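Local coordinates for protein putative adhesin (Bacteroides thetaiotaomicron, PDB 4QDG) that probably works as an outer-membrane lipoprotein in pilus anchoring or assembly, as a member of the FimB/Mfa2 family of the fimbrillin superfamily, at residues R154-Q159 with V214-A219; P164-K169 with Q200-A205; H13-R18 with L133-L138. All coordinates share one frame; numbering follows the deposited sequence.

Contact 1: residues R154-Q159 with V214-A219; sequences RVVLQQ and VVVAYA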
ATOM      1  N   ARG A 154      -5.700  -9.361   5.788  1.00 23.81           N
ATOM      2  CA  ARG A 154      -5.932 -10.741   6.180  0.60 24.22           C
ATOM      3  C   ARG A 154      -7.354 -10.818   6.747  1.00 29.24           C
ATOM      4  O   ARG A 154      -7.653 -10.202   7.758  1.00 27.54           O
ATOM      5  CB  ARG A 154      -4.865 -11.256   7.173  0.60 23.99           C
ATOM      6  CG  ARG A 154      -5.070 -12.710   7.677  0.60 31.37           C
ATOM      7  CD  ARG A 154      -3.948 -13.077   8.642  0.60 35.91           C
ATOM      8  NE  ARG A 154      -4.067 -14.402   9.265  0.60 34.85           N
ATOM      9  CZ  ARG A 154      -3.493 -15.522   8.821  0.60 43.68           C
ATOM     10  NH1 ARG A 154      -2.808 -15.522   7.680  0.60 20.14           N
ATOM     11  NH2 ARG A 154      -3.616 -16.655   9.503  0.60 31.47           N
ATOM     12  N   VAL A 155      -8.233 -11.558   6.050  1.00 26.81           N
ATOM     13  CA  VAL A 155      -9.620 -11.753   6.432  1.00 24.60           C
ATOM     14  C   VAL A 155      -9.735 -13.095   7.102  1.00 31.21           C
ATOM     15  O   VAL A 155      -9.349 -14.097   6.516  1.00 32.70           O
ATOM     16  CB  VAL A 155     -10.578 -11.607   5.215  1.00 26.50           C
ATOM     17  CG1 VAL A 155     -12.030 -11.769   5.647  1.00 25.37           C
ATOM     18  CG2 VAL A 155     -10.372 -10.246   4.518  1.00 25.68           C
ATOM     19  N   VAL A 156     -10.283 -13.127   8.331  1.00 27.88           N
ATOM     20  CA  VAL A 156     -10.456 -14.355   9.092  1.00 26.20           C
ATOM     21  C   VAL A 156     -11.948 -14.617   9.366  1.00 28.54           C
ATOM     22  O   VAL A 156     -12.687 -13.699   9.710  1.00 26.78           O
ATOM     23  CB  VAL A 156      -9.614 -14.339  10.393  1.00 29.06           C
ATOM     24  CG1 VAL A 156      -9.922 -15.543  11.294  1.00 28.39           C
ATOM     25  CG2 VAL A 156      -8.118 -14.294  10.077  1.00 28.95           C
ATOM     26  N   LEU A 157     -12.381 -15.879   9.165  1.00 26.09           N
ATOM     27  CA  LEU A 157     -13.729 -16.346   9.480  1.00 26.58           C
ATOM     28  C   LEU A 157     -13.594 -17.305  10.636  1.00 31.99           C
ATOM     29  O   LEU A 157     -12.833 -18.262  10.549  1.00 30.15           O
ATOM     30  CB  LEU A 157     -14.445 -16.985   8.281  1.00 27.12           C
ATOM     31  CG  LEU A 157     -14.472 -16.221   6.956  1.00 30.41           C
ATOM     32  CD1 LEU A 157     -15.254 -16.986   5.939  1.00 30.25           C
ATOM     33  CD2 LEU A 157     -15.068 -14.814   7.133  1.00 29.66           C
ATOM     34  N   GLN A 158     -14.243 -16.976  11.770  1.00 29.17           N
ATOM     35  CA  GLN A 158     -14.158 -17.733  13.011  1.00 27.30           C
ATOM     36  C   GLN A 158     -15.527 -18.043  13.575  1.00 31.29           C
ATOM     37  O   GLN A 158     -16.342 -17.150  13.711  1.00 30.77           O
ATOM     38  CB  GLN A 158     -13.361 -16.923  14.032  1.00 27.97           C
ATOM     39  CG  GLN A 158     -13.159 -17.632  15.390  1.00 30.66           C
ATOM     40  CD  GLN A 158     -12.042 -17.031  16.200  1.00 38.58           C
ATOM     41  OE1 GLN A 158     -11.158 -16.336  15.674  1.00 32.81           O
ATOM     42  NE2 GLN A 158     -12.029 -17.329  17.490  1.00 24.04           N
ATOM     43  N   GLN A 159     -15.784 -19.294  13.935  1.00 31.36           N
ATOM     44  CA  GLN A 159     -17.084 -19.612  14.551  1.00 32.29           C
ATOM     45  C   GLN A 159     -17.070 -19.163  15.991  1.00 38.25           C
ATOM     46  O   GLN A 159     -16.096 -19.405  16.690  1.00 38.52           O
ATOM     47  CB  GLN A 159     -17.421 -21.091  14.454  1.00 33.15           C
ATOM     48  CG  GLN A 159     -18.006 -21.453  13.111  1.00 46.20           C
ATOM     49  CD  GLN A 159     -18.935 -22.615  13.239  1.00 58.38           C
ATOM     50  OE1 GLN A 159     -19.977 -22.524  13.894  1.00 50.78           O
ATOM     51  NE2 GLN A 159     -18.567 -23.730  12.620  1.00 47.90           N
ATOM     52  N   VAL A 214      -9.618 -24.551  17.944  1.00 30.32           N
ATOM     53  CA  VAL A 214     -10.445 -23.618  17.186  1.00 28.66           C
ATOM     54  C   VAL A 214      -9.729 -23.395  15.855  1.00 32.45           C
ATOM     55  O   VAL A 214      -8.601 -22.888  15.828  1.00 30.25           O
ATOM     56  CB  VAL A 214     -10.733 -22.285  17.941  1.00 31.14           C
ATOM     57  CG1 VAL A 214     -11.682 -21.382  17.128  1.00 30.12           C
ATOM     58  CG2 VAL A 214     -11.291 -22.563  19.331  1.00 30.41           C
ATOM     59  N   VAL A 215     -10.373 -23.819  14.764  1.00 31.69           N
ATOM     60  CA  VAL A 215      -9.816 -23.739  13.413  1.00 31.99           C
ATOM     61  C   VAL A 215     -10.604 -22.694  12.646  1.00 34.22           C
ATOM     62  O   VAL A 215     -11.830 -22.761  12.528  1.00 32.07           O
ATOM     63  CB  VAL A 215      -9.778 -25.118  12.695  1.00 36.21           C
ATOM     64  CG1 VAL A 215      -9.234 -24.981  11.270  1.00 35.96           C
ATOM     65  CG2 VAL A 215      -8.942 -26.118  13.479  1.00 35.75           C
ATOM     66  N   VAL A 216      -9.873 -21.697  12.170  1.00 31.56           N
ATOM     67  CA  VAL A 216     -10.456 -20.583  11.452  1.00 30.08           C
ATOM     68  C   VAL A 216     -10.057 -20.663   9.982  1.00 33.74           C
ATOM     69  O   VAL A 216      -9.080 -21.324   9.632  1.00 32.95           O
ATOM     70  CB  VAL A 216     -10.041 -19.224  12.109  1.00 31.04           C
ATOM     71  CG1 VAL A 216     -10.373 -19.203  13.590  1.00 30.72           C
ATOM     72  CG2 VAL A 216      -8.576 -18.909  11.897  1.00 30.67           C
ATOM     73  N   ALA A 217     -10.805 -19.963   9.148  1.00 30.40           N
ATOM     74  CA  ALA A 217     -10.525 -19.795   7.726  1.00 30.09           C
ATOM     75  C   ALA A 217      -9.835 -18.452   7.555  1.00 33.25           C
ATOM     76  O   ALA A 217     -10.169 -17.487   8.261  1.00 31.72           O
ATOM     77  CB  ALA A 217     -11.833 -19.839   6.930  1.00 30.42           C
ATOM     78  N   TYR A 218      -8.889 -18.358   6.631  1.00 30.40           N
ATOM     79  CA  TYR A 218      -8.242 -17.071   6.375  1.00 28.52           C
ATOM     80  C   TYR A 218      -8.019 -16.899   4.899  1.00 29.77           C
ATOM     81  O   TYR A 218      -7.896 -17.889   4.183  1.00 27.82           O
ATOM     82  CB  TYR A 218      -6.907 -16.904   7.152  1.00 29.86           C
ATOM     83  CG  TYR A 218      -5.742 -17.660   6.553  1.00 32.89           C
ATOM     84  CD1 TYR A 218      -4.958 -17.092   5.551  1.00 35.78           C
ATOM     85  CD2 TYR A 218      -5.416 -18.935   6.993  1.00 34.59           C
ATOM     86  CE1 TYR A 218      -3.902 -17.797   4.969  1.00 38.17           C
ATOM     87  CE2 TYR A 218      -4.361 -19.653   6.419  1.00 36.29           C
ATOM     88  CZ  TYR A 218      -3.613 -19.081   5.401  1.00 40.47           C
ATOM     89  OH  TYR A 218      -2.584 -19.784   4.831  1.00 42.61           O
ATOM     90  N   ALA A 219      -7.946 -15.636   4.465  1.00 25.98           N
ATOM     91  CA  ALA A 219      -7.604 -15.183   3.132  1.00 27.18           C
ATOM     92  C   ALA A 219      -6.740 -13.910   3.231  1.00 31.68           C
ATOM     93  O   ALA A 219      -7.079 -12.976   3.957  1.00 29.85           O
ATOM     94  CB  ALA A 219      -8.847 -14.901   2.318  1.00 28.58           C
TER
HETATM   95  O   HOH W   1     -13.590 -21.295  13.974  1.00 32.48           O

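Contact 2: residues P164-K169 with Q200-A205; sequences PVDDKK and QGQASA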
ATOM      1  N   PRO A 164     -14.997 -25.685  13.573  1.00 36.68           N
ATOM      2  CA  PRO A 164     -14.151 -25.229  12.450  1.00 35.13           C
ATOM      3  C   PRO A 164     -14.880 -24.454  11.336  1.00 36.78           C
ATOM      4  O   PRO A 164     -16.110 -24.450  11.252  1.00 36.12           O
ATOM      5  CB  PRO A 164     -13.525 -26.523  11.924  1.00 37.63           C
ATOM      6  CG  PRO A 164     -14.405 -27.613  12.420  1.00 42.97           C
ATOM      7  CD  PRO A 164     -14.983 -27.160  13.706  1.00 38.40           C
ATOM      8  N   VAL A 165     -14.095 -23.697  10.549  1.00 33.06           N
ATOM      9  CA  VAL A 165     -14.533 -22.964   9.361  1.00 30.62           C
ATOM     10  C   VAL A 165     -13.640 -23.450   8.219  1.00 33.28           C
ATOM     11  O   VAL A 165     -12.418 -23.382   8.328  1.00 32.98           O
ATOM     12  CB  VAL A 165     -14.575 -21.420   9.468  1.00 31.19           C
ATOM     13  CG1 VAL A 165     -15.102 -20.811   8.168  1.00 29.92           C
ATOM     14  CG2 VAL A 165     -15.440 -20.970  10.631  1.00 30.90           C
ATOM     15  N   ASP A 166     -14.255 -24.026   7.171  1.00 29.83           N
ATOM     16  CA  ASP A 166     -13.514 -24.516   6.008  1.00 28.95           C
ATOM     17  C   ASP A 166     -13.393 -23.385   5.015  1.00 32.70           C
ATOM     18  O   ASP A 166     -14.405 -22.937   4.476  1.00 31.95           O
ATOM     19  CB  ASP A 166     -14.219 -25.740   5.404  1.00 30.34           C
ATOM     20  CG  ASP A 166     -13.579 -26.318   4.152  1.00 37.97           C
ATOM     21  OD1 ASP A 166     -12.437 -25.923   3.827  1.00 40.74           O
ATOM     22  OD2 ASP A 166     -14.200 -27.205   3.526  1.00 43.91           O
ATOM     23  N   ASP A 167     -12.160 -22.919   4.777  1.00 31.30           N
ATOM     24  CA  ASP A 167     -11.871 -21.816   3.856  1.00 31.94           C
ATOM     25  C   ASP A 167     -12.330 -22.104   2.429  1.00 35.46           C
ATOM     26  O   ASP A 167     -12.677 -21.175   1.705  1.00 34.76           O
ATOM     27  CB  ASP A 167     -10.369 -21.512   3.840  1.00 34.00           C
ATOM     28  CG  ASP A 167      -9.542 -22.626   3.232  1.00 40.21           C
ATOM     29  OD1 ASP A 167      -9.442 -23.689   3.860  1.00 41.05           O
ATOM     30  OD2 ASP A 167      -9.057 -22.453   2.092  1.00 49.14           O
ATOM     31  N   LYS A 168     -12.312 -23.390   2.032  1.00 31.83           N
ATOM     32  CA  LYS A 168     -12.650 -23.863   0.694  1.00 31.18           C
ATOM     33  C   LYS A 168     -14.131 -23.661   0.380  1.00 34.16           C
ATOM     34  O   LYS A 168     -14.524 -23.732  -0.785  1.00 32.70           O
ATOM     35  CB  LYS A 168     -12.266 -25.341   0.524  1.00 33.91           C
ATOM     36  CG  LYS A 168     -10.758 -25.607   0.606  1.00 40.50           C
ATOM     37  CD  LYS A 168     -10.445 -27.114   0.496  1.00 38.39           C
ATOM     38  CE  LYS A 168     -10.297 -27.773   1.840  1.00 47.22           C
ATOM     39  NZ  LYS A 168     -11.593 -28.242   2.383  1.00 33.36           N
ATOM     40  N   LYS A 169     -14.951 -23.393   1.406  1.00 31.66           N
ATOM     41  CA  LYS A 169     -16.372 -23.151   1.217  1.00 32.16           C
ATOM     42  C   LYS A 169     -16.648 -21.696   0.789  1.00 33.45           C
ATOM     43  O   LYS A 169     -17.790 -21.371   0.480  1.00 31.60           O
ATOM     44  CB  LYS A 169     -17.121 -23.470   2.532  1.00 35.98           C
ATOM     45  CG  LYS A 169     -17.249 -24.962   2.828  1.00 32.60           C
ATOM     46  CD  LYS A 169     -18.091 -25.164   4.061  1.00 36.42           C
ATOM     47  CE  LYS A 169     -18.686 -26.542   4.105  1.00 50.97           C
ATOM     48  NZ  LYS A 169     -19.322 -26.800   5.422  1.00 67.88           N
ATOM     49  N   GLN A 200      -4.756 -18.418   1.041  1.00 29.62           N
ATOM     50  CA  GLN A 200      -6.023 -18.826   1.654  1.00 29.50           C
ATOM     51  C   GLN A 200      -5.819 -20.201   2.287  1.00 34.52           C
ATOM     52  O   GLN A 200      -5.081 -21.021   1.751  1.00 35.91           O
ATOM     53  CB  GLN A 200      -7.138 -18.848   0.590  1.00 30.69           C
ATOM     54  CG  GLN A 200      -8.538 -19.219   1.097  1.00 35.30           C
ATOM     55  CD  GLN A 200      -9.605 -18.981   0.071  1.00 41.33           C
ATOM     56  OE1 GLN A 200      -9.436 -18.208  -0.872  1.00 41.72           O
ATOM     57  NE2 GLN A 200     -10.759 -19.607   0.264  1.00 38.20           N
ATOM     58  N   GLY A 201      -6.447 -20.425   3.423  1.00 31.67           N
ATOM     59  CA  GLY A 201      -6.330 -21.682   4.140  1.00 31.80           C
ATOM     60  C   GLY A 201      -7.009 -21.659   5.485  1.00 35.28           C
ATOM     61  O   GLY A 201      -7.946 -20.888   5.725  1.00 32.81           O
ATOM     62  N   GLN A 202      -6.520 -22.513   6.373  1.00 33.54           N
ATOM     63  CA  GLN A 202      -6.999 -22.626   7.727  1.00 32.72           C
ATOM     64  C   GLN A 202      -5.868 -22.314   8.693  1.00 35.70           C
ATOM     65  O   GLN A 202      -4.696 -22.521   8.372  1.00 35.01           O
ATOM     66  CB  GLN A 202      -7.592 -24.022   7.984  1.00 34.72           C
ATOM     67  CG  GLN A 202      -8.986 -24.212   7.377  1.00 41.44           C
ATOM     68  CD  GLN A 202      -9.554 -25.591   7.590  1.00 66.10           C
ATOM     69  OE1 GLN A 202      -8.882 -26.602   7.404  1.00 70.68           O
ATOM     70  NE2 GLN A 202     -10.813 -25.662   7.952  1.00 60.50           N
ATOM     71  N   ALA A 203      -6.226 -21.772   9.872  1.00 30.04           N
ATOM     72  CA  ALA A 203      -5.266 -21.457  10.931  1.00 28.97           C
ATOM     73  C   ALA A 203      -5.847 -21.828  12.285  1.00 34.31           C
ATOM     74  O   ALA A 203      -7.053 -22.020  12.405  1.00 32.50           O
ATOM     75  CB  ALA A 203      -4.892 -19.979  10.899  1.00 28.14           C
ATOM     76  N   SER A 204      -4.984 -21.922  13.297  1.00 33.81           N
ATOM     77  CA  SER A 204      -5.345 -22.229  14.675  1.00 35.52           C
ATOM     78  C   SER A 204      -5.601 -20.942  15.473  1.00 39.02           C
ATOM     79  O   SER A 204      -4.841 -19.984  15.357  1.00 37.40           O
ATOM     80  CB  SER A 204      -4.230 -23.030  15.338  1.00 39.70           C
ATOM     81  OG  SER A 204      -4.674 -23.553  16.575  1.00 52.19           O
ATOM     82  N   ALA A 205      -6.691 -20.913  16.246  1.00 35.74           N
ATOM     83  CA  ALA A 205      -7.037 -19.793  17.122  1.00 34.29           C
ATOM     84  C   ALA A 205      -6.997 -20.261  18.592  1.00 40.91           C
ATOM     85  O   ALA A 205      -7.638 -19.673  19.465  1.00 41.48           O
ATOM     86  CB  ALA A 205      -8.413 -19.243  16.762  1.00 34.12           C
TER
HETATM   87  O   HOH W   2      -8.199 -26.409   4.067  1.00 55.62           O

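Contact 3: residues H13-R18 with L133-L138; sequences HGVSLR and LATADL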
ATOM      1  N   HIS A  13      28.612  21.579  -7.455  1.00 35.76           N
ATOM      2  CA  HIS A  13      27.328  22.181  -7.160  1.00 34.23           C
ATOM      3  C   HIS A  13      26.166  21.198  -7.407  1.00 35.79           C
ATOM      4  O   HIS A  13      26.169  20.465  -8.400  1.00 33.42           O
ATOM      5  CB  HIS A  13      27.181  23.428  -8.044  1.00 34.56           C
ATOM      6  CG  HIS A  13      26.084  24.341  -7.619  1.00 37.21           C
ATOM      7  ND1 HIS A  13      26.301  25.330  -6.687  1.00 39.73           N
ATOM      8  CD2 HIS A  13      24.801  24.399  -8.027  1.00 38.38           C
ATOM      9  CE1 HIS A  13      25.147  25.954  -6.554  1.00 38.40           C
ATOM     10  NE2 HIS A  13      24.215  25.423  -7.335  1.00 38.07           N
ATOM     11  N   GLY A  14      25.194  21.199  -6.501  1.00 33.63           N
ATOM     12  CA  GLY A  14      24.004  20.367  -6.642  1.00 33.65           C
ATOM     13  C   GLY A  14      23.257  20.056  -5.363  1.00 35.58           C
ATOM     14  O   GLY A  14      23.130  20.903  -4.479  1.00 35.04           O
ATOM     15  N   VAL A  15      22.729  18.830  -5.285  1.00 31.55           N
ATOM     16  CA  VAL A  15      21.974  18.353  -4.135  1.00 30.61           C
ATOM     17  C   VAL A  15      22.527  17.020  -3.681  1.00 32.07           C
ATOM     18  O   VAL A  15      23.211  16.337  -4.440  1.00 30.12           O
ATOM     19  CB  VAL A  15      20.441  18.246  -4.398  1.00 33.72           C
ATOM     20  CG1 VAL A  15      19.822  19.607  -4.733  1.00 32.44           C
ATOM     21  CG2 VAL A  15      20.132  17.209  -5.479  1.00 33.83           C
ATOM     22  N   SER A  16      22.202  16.666  -2.437  1.00 28.25           N
ATOM     23  CA  SER A  16      22.524  15.411  -1.774  1.00 27.48           C
ATOM     24  C   SER A  16      21.241  14.946  -1.107  1.00 33.11           C
ATOM     25  O   SER A  16      20.779  15.554  -0.141  1.00 34.12           O
ATOM     26  CB  SER A  16      23.671  15.582  -0.787  1.00 27.96           C
ATOM     27  OG  SER A  16      23.849  14.374  -0.066  1.00 37.45           O
ATOM     28  N   LEU A  17      20.631  13.910  -1.648  1.00 30.27           N
ATOM     29  CA  LEU A  17      19.334  13.467  -1.156  1.00 29.05           C
ATOM     30  C   LEU A  17      19.374  12.259  -0.276  1.00 32.46           C
ATOM     31  O   LEU A  17      20.008  11.268  -0.608  1.00 32.22           O
ATOM     32  CB  LEU A  17      18.376  13.186  -2.326  1.00 27.97           C
ATOM     33  CG  LEU A  17      18.159  14.326  -3.307  1.00 31.71           C
ATOM     34  CD1 LEU A  17      17.215  13.894  -4.419  1.00 32.16           C
ATOM     35  CD2 LEU A  17      17.631  15.570  -2.600  1.00 31.52           C
ATOM     36  N   ARG A  18      18.625  12.341   0.829  1.00 29.29           N
ATOM     37  CA  ARG A  18      18.365  11.252   1.776  1.00 29.09           C
ATOM     38  C   ARG A  18      16.946  10.765   1.493  1.00 31.55           C
ATOM     39  O   ARG A  18      16.077  11.571   1.126  1.00 31.06           O
ATOM     40  CB  ARG A  18      18.534  11.723   3.243  1.00 27.92           C
ATOM     41  CG  ARG A  18      18.232  10.639   4.293  1.00 36.50           C
ATOM     42  CD  ARG A  18      18.512  11.085   5.712  1.00 34.74           C
ATOM     43  NE  ARG A  18      18.423   9.958   6.640  1.00 43.21           N
ATOM     44  CZ  ARG A  18      17.743   9.963   7.786  1.00 61.88           C
ATOM     45  NH1 ARG A  18      17.077  11.051   8.170  1.00 48.03           N
ATOM     46  NH2 ARG A  18      17.713   8.879   8.553  1.00 48.62           N
ATOM     47  N   LEU A 133      13.785  21.445  -3.864  1.00 26.17           N
ATOM     48  CA  LEU A 133      15.022  21.831  -3.194  1.00 27.17           C
ATOM     49  C   LEU A 133      15.936  22.594  -4.141  1.00 31.44           C
ATOM     50  O   LEU A 133      16.120  22.196  -5.301  1.00 30.84           O
ATOM     51  CB  LEU A 133      15.717  20.556  -2.606  1.00 26.88           C
ATOM     52  CG  LEU A 133      17.134  20.658  -2.015  1.00 31.91           C
ATOM     53  CD1 LEU A 133      17.159  21.487  -0.701  1.00 31.34           C
ATOM     54  CD2 LEU A 133      17.686  19.268  -1.740  1.00 32.26           C
ATOM     55  N   ALA A 134      16.472  23.727  -3.642  1.00 28.04           N
ATOM     56  CA  ALA A 134      17.421  24.537  -4.387  1.00 28.98           C
ATOM     57  C   ALA A 134      18.823  23.943  -4.190  1.00 36.12           C
ATOM     58  O   ALA A 134      19.127  23.392  -3.126  1.00 34.98           O
ATOM     59  CB  ALA A 134      17.380  25.991  -3.928  1.00 29.59           C
ATOM     60  N   THR A 135      19.642  24.015  -5.229  1.00 34.05           N
ATOM     61  CA  THR A 135      21.012  23.509  -5.204  1.00 34.97           C
ATOM     62  C   THR A 135      21.908  24.430  -4.395  1.00 39.16           C
ATOM     63  O   THR A 135      21.577  25.601  -4.190  1.00 40.27           O
ATOM     64  CB  THR A 135      21.570  23.396  -6.628  1.00 42.78           C
ATOM     65  OG1 THR A 135      21.572  24.701  -7.225  1.00 42.83           O
ATOM     66  CG2 THR A 135      20.815  22.393  -7.477  1.00 37.85           C
ATOM     67  N   ALA A 136      23.058  23.911  -3.970  1.00 33.35           N
ATOM     68  CA  ALA A 136      24.050  24.687  -3.260  1.00 32.09           C
ATOM     69  C   ALA A 136      25.449  24.254  -3.665  1.00 36.50           C
ATOM     70  O   ALA A 136      25.624  23.176  -4.249  1.00 36.01           O
ATOM     71  CB  ALA A 136      23.864  24.535  -1.756  1.00 31.73           C
ATOM     72  N   ASP A 137      26.443  25.113  -3.387  1.00 33.20           N
ATOM     73  CA  ASP A 137      27.845  24.776  -3.547  1.00 32.97           C
ATOM     74  C   ASP A 137      28.150  23.679  -2.540  1.00 37.10           C
ATOM     75  O   ASP A 137      27.731  23.788  -1.383  1.00 35.33           O
ATOM     76  CB  ASP A 137      28.727  25.999  -3.301  1.00 34.55           C
ATOM     77  CG  ASP A 137      28.783  26.972  -4.460  1.00 42.64           C
ATOM     78  OD1 ASP A 137      28.508  26.549  -5.609  1.00 41.74           O
ATOM     79  OD2 ASP A 137      29.132  28.151  -4.226  1.00 47.28           O
ATOM     80  N   LEU A 138      28.788  22.583  -2.997  1.00 33.65           N
ATOM     81  CA  LEU A 138      29.128  21.415  -2.182  1.00 32.72           C
ATOM     82  C   LEU A 138      27.874  20.673  -1.673  1.00 35.00           C
ATOM     83  O   LEU A 138      27.895  20.059  -0.585  1.00 33.89           O
ATOM     84  CB  LEU A 138      30.055  21.788  -1.018  1.00 32.82           C
ATOM     85  CG  LEU A 138      31.353  21.008  -0.939  1.00 36.98           C
ATOM     86  CD1 LEU A 138      32.112  21.013  -2.268  1.00 35.84           C
ATOM     87  CD2 LEU A 138      32.199  21.526   0.194  1.00 38.44           C
TER

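Contact 1: residues R154-Q159 with V214-A219
In one of its two modelled conformers, Arg154 lays its guanidinium over a face of the Tyr218 ring, a cation-pi stack formed between two strands that run antiparallel, at 153° for these segments. The Arg154 chain is extended from CG to NE, with CG anti to the backbone N (chi1 178°). The planes lie within 18° of each other, with Arg154 CZ 4.2 Å from the centroid of the Tyr218 ring. The overlap is displaced toward the rim, where Arg154 NH1 sits 3.4 Å from Tyr218 CD1. The same NH1 forms a salt bridge with Glu220, which helps to fix the rotation of the guanidinium in this conformer. Farther along the same face, Val156 CG1 rests 3.7 Å from Val216 CG2, and the extended chain of Gln158 crosses Val216 CG1 obliquely.

Beneath these side chains, the backbones are joined by two hydrogen-bonded pairs. Val155 N donates to Ala219 O at 2.8 Å, and Leu157 N to Ala217 O at 2.9 Å, each bond with its reciprocal. Beyond the Gln158–Val216 pair the strands part, and a water bridges them, accepting from Gln159 N at 3.0 Å and donating to Val215 O. On the opposite face the small side chains of Ala217 and Ala219 lie beside Leu157 and Val155.

That second face is covered by Phe170 and Phe172 of strand 170-176, part of a separate four-stranded sheet, in keeping with a beta-sandwich of the transthyretin type. Within its own sheet, strand 140-159 is flanked by strand 213-223 and, in parallel, by strand 278-285, which bonds through Met281 and Phe283.

Contact 2: residues P164-K169 with Q200-A205
Asp167 sends its CB toward segment 200-205, and its carboxylate lies between Gln200 and Gln202, against Gly201. Its CG stands between the backbone N and the carbonyl carbon (chi1 67°), which places Asp167 CG 3.5 Å from Gly201 CA. Packing is tight: Asp167 CB comes within 3.1 Å of Gly201 O. The two carboxylate oxygens of Asp167 part company, OD2 lying 3.4 Å from Gln200 CG, with Gly201 CA also against it, while OD1 lies beside Gln202 CG.

Gln202 carries the clearest polar link. Its CG is anti to the carbonyl carbon (chi1 -76°), and the chain beyond it is extended, crossing Asp167 at about a right angle. Gln202 NE2 then donates to Val165 O at 2.8 Å in an almost straight bond (175°); the acceptor lies in the amide plane, although the donor stands above the plane of the Val165 carbonyl. Gln200, also extended, makes a weak bond from NE2 to Asp167 O at 2.9 Å, and its stronger partner is Phe170 O. A water donates to Asp167 OD1 and, weakly, to Gln202 OE1.

Inside the turn, Asp166 OD1 accepts from Lys168 N in an Asx turn. Lys168 NZ forms a salt bridge with this OD1 at 2.9 Å, arriving from the other face of the carboxylate plane.

The chemistry is thus a division of labour in the turn leading to strand 170-176: the amide of Gln202 serves the Val165 carbonyl with a nearly straight bond, that of Gln200 adds a weak one to Asp167 O while also bonding Phe170 O, Lys168 probably offsets the charge of Asp166, and a water donates to the carboxylate of Asp167.

Contact 3: residues H13-R18 with L133-L138
His13 reaches both Thr135 and Asp137 from a CG held anti to its backbone N (chi1 -165°), while Thr135 OG1 stands between its own backbone N and carbonyl carbon (chi1 61°), turned to the imidazole. The ring engages a partner at each nitrogen. His13 ND1 donates to Asp137 OD1 at 2.7 Å, the oxygen lying near the ring plane. The carboxylate is turned 78° from the ring, and ND1 stands above its plane. At the other nitrogen, His13 NE2 and Thr135 OG1 share a hydrogen bond of 2.7 Å, and Thr135 OG1 is also bonded to Gly74 N. The carboxylate at ND1 would tend to favour a positively charged imidazole. Over one face, toward the rim, passes the Ala136 carbonyl.

That carbonyl is taken by the neighbouring residue: Gly14 N donates to Ala136 O at 3.0 Å, and Ala136 N returns a bond to Gly14 O, making an antiparallel hydrogen-bonded pair. At Gly14 the chain turns a corner, in a backbone conformation that would press a CB against the preceding carbonyl.

Past the corner contact is apolar. Leu133 CD2 lies 3.7 Å from Val15 CG1 and 3.8 Å from Leu17 CD2, the side chains lying alongside one another with opposite headings.

Phe78 of strand 75-82, the antiparallel neighbour of strand 127-137, also packs on Val15 and Leu17. Strand 15-20 itself lies between strand 67-70, antiparallel, and the start of strand 140-159, parallel, where Gly14 and Ser16 bond to Ser140.

In the fold
Contacts 1 and 2 form one continuous patch, their centres 5 Å apart, with contact 2 nested inside the chain loop that contact 1 closes. Strands 199-207 and 213-223 pair between them: Ala205 N lies 2.8 Å from Val214 O, and Tyr218 N 2.8 Å from Gly201 O, both probable hydrogen bonds. Contact 3 lies on the other side of the chain's centre, its centre 52 Å from that of contact 1. The long, interrupted strand 140-159 spans the gap, beginning beside 13-18 and ending in 154-159. A bound magnesium ion lies about 14 Å from the side chain of Arg154, which is about 11 Å from those of two magnesium-site residues, Asn151 and Glu276.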